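Local atomic coordinates of flavodoxin-like domain (Synechococcus elongatus PCC 6301, PDB entry 3HLY), a protein that probably binds a flavin nucleotide such as FMN through a flavodoxin-like domain and may serve in electron transfer. Residues R53-T59 and A84-S90. Residue numbers count along the deposited sequence, not the author numbering.
Sequences RGIVLGT and AIGLFDS
Extended strands 54-58 and 84-88 lie side by side in parallel at 18°, axes 4.6 Å apart at their closest, Val-56 level with Gly-86 (CA-CA 4.4 Å). The hydrogen bonds alternate: Ala-84 N to Arg-53 O (weak, 3.4 Å), Ile-55 N to Ala-84 O (2.9 Å), Gly-86 N to Ile-55 O (2.7 Å), Leu-57 N to Gly-86 O (2.9 Å), Phe-88 N to Leu-57 O (3.2 Å) and Thr-59 N to Phe-88 O (2.9 Å). The Gly-54 and Val-56 backbones instead bond to strand 3-7. Past the strands, side chains take over: Thr-59 OG1 (chi1 p) accepts from Ser-90 N (2.8 Å), and Ser-90 OG donates to Thr-59 O (2.6 Å). Asp-89 OD2 takes the amide of Tyr-91. Ile-55, Ile-85, Leu-57 and Leu-87 share one face; on the other, Phe-88 (chi1 p) lays its ring over Gly-58, CA 3.3 Å from the centroid, a CH-pi contact where a CB would clash. Helix 66-78 links these two adjacent parallel strands, a beta-alpha-beta crossover of the 2-1-3-4-5 flavodoxin-like fold.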
# COMPACT_ATOMS: atom_id res chain seq x y z
N ARG A 53 1.87 -8.72 -7.59
CA ARG A 53 0.53 -9.19 -7.91
C ARG A 53 -0.41 -8.17 -7.25
O ARG A 53 -1.53 -7.91 -7.72
CB ARG A 53 0.33 -10.60 -7.36
CG ARG A 53 -0.87 -11.31 -7.94
CD ARG A 53 -0.72 -12.83 -7.93
NE ARG A 53 -2.01 -13.49 -8.14
CZ ARG A 53 -2.77 -13.34 -9.22
NH1 ARG A 53 -2.37 -12.56 -10.22
NH2 ARG A 53 -3.95 -13.94 -9.29
N GLY A 54 0.08 -7.56 -6.18
CA GLY A 54 -0.70 -6.58 -5.47
C GLY A 54 0.18 -5.48 -4.94
O GLY A 54 1.38 -5.67 -4.68
N ILE A 55 -0.43 -4.31 -4.81
CA ILE A 55 0.24 -3.13 -4.31
C ILE A 55 -0.54 -2.57 -3.11
O ILE A 55 -1.75 -2.39 -3.18
CB ILE A 55 0.30 -2.05 -5.39
CG1 ILE A 55 1.03 -2.59 -6.63
CG2 ILE A 55 0.99 -0.82 -4.84
CD1 ILE A 55 0.94 -1.66 -7.81
N VAL A 56 0.15 -2.34 -2.01
CA VAL A 56 -0.47 -1.75 -0.82
C VAL A 56 0.27 -0.45 -0.59
O VAL A 56 1.51 -0.43 -0.52
CB VAL A 56 -0.31 -2.64 0.40
CG1 VAL A 56 -0.82 -1.92 1.65
CG2 VAL A 56 -1.07 -3.93 0.19
N LEU A 57 -0.48 0.64 -0.50
CA LEU A 57 0.10 1.96 -0.30
C LEU A 57 -0.52 2.72 0.89
O LEU A 57 -1.73 2.73 1.08
CB LEU A 57 -0.11 2.77 -1.58
CG LEU A 57 0.67 4.06 -1.76
CD1 LEU A 57 2.15 3.73 -1.83
CD2 LEU A 57 0.19 4.78 -3.03
N GLY A 58 0.33 3.35 1.70
CA GLY A 58 -0.18 4.15 2.80
C GLY A 58 -0.37 5.52 2.19
O GLY A 58 0.35 5.87 1.26
N THR A 59 -1.33 6.30 2.67
CA THR A 59 -1.55 7.64 2.10
C THR A 59 -0.37 8.56 2.34
O THR A 59 0.14 8.67 3.45
CB THR A 59 -2.79 8.33 2.67
OG1 THR A 59 -2.73 8.30 4.10
CG2 THR A 59 -4.06 7.66 2.19
N ALA A 84 -4.04 -5.70 -7.96
CA ALA A 84 -4.92 -5.12 -6.95
C ALA A 84 -4.22 -4.00 -6.18
O ALA A 84 -3.00 -4.02 -6.01
CB ALA A 84 -5.37 -6.20 -5.98
N ILE A 85 -5.01 -3.05 -5.70
CA ILE A 85 -4.49 -1.93 -4.93
C ILE A 85 -5.15 -1.91 -3.56
O ILE A 85 -6.38 -1.93 -3.44
CB ILE A 85 -4.78 -0.58 -5.64
CG1 ILE A 85 -4.31 0.58 -4.76
CG2 ILE A 85 -6.27 -0.44 -5.95
CD1 ILE A 85 -2.82 0.62 -4.59
N GLY A 86 -4.32 -1.95 -2.52
CA GLY A 86 -4.83 -1.89 -1.16
C GLY A 86 -4.39 -0.54 -0.63
O GLY A 86 -3.21 -0.23 -0.62
N LEU A 87 -5.35 0.28 -0.21
CA LEU A 87 -5.03 1.59 0.33
C LEU A 87 -5.35 1.67 1.82
O LEU A 87 -6.30 1.06 2.30
CB LEU A 87 -5.83 2.65 -0.43
CG LEU A 87 -5.44 2.81 -1.91
CD1 LEU A 87 -6.42 3.72 -2.63
CD2 LEU A 87 -4.02 3.36 -2.00
N PHE A 88 -4.53 2.40 2.56
CA PHE A 88 -4.75 2.61 3.99
C PHE A 88 -4.33 4.03 4.36
O PHE A 88 -3.29 4.52 3.91
CB PHE A 88 -4.00 1.58 4.84
CG PHE A 88 -2.50 1.76 4.90
CD1 PHE A 88 -1.92 2.63 5.81
CD2 PHE A 88 -1.66 0.98 4.09
CE1 PHE A 88 -0.52 2.71 5.94
CE2 PHE A 88 -0.26 1.06 4.21
CZ PHE A 88 0.31 1.92 5.13
N ASP A 89 -5.15 4.70 5.15
CA ASP A 89 -4.84 6.05 5.57
C ASP A 89 -3.75 5.98 6.63
O ASP A 89 -3.90 5.29 7.64
CB ASP A 89 -6.10 6.71 6.14
CG ASP A 89 -5.91 8.19 6.38
OD1 ASP A 89 -6.94 8.91 6.43
OD2 ASP A 89 -4.75 8.64 6.51
N SER A 90 -2.65 6.68 6.40
CA SER A 90 -1.53 6.68 7.33
C SER A 90 -1.73 7.56 8.57
O SER A 90 -0.98 7.44 9.55
CB SER A 90 -0.26 7.11 6.60
OG SER A 90 -0.41 8.39 6.02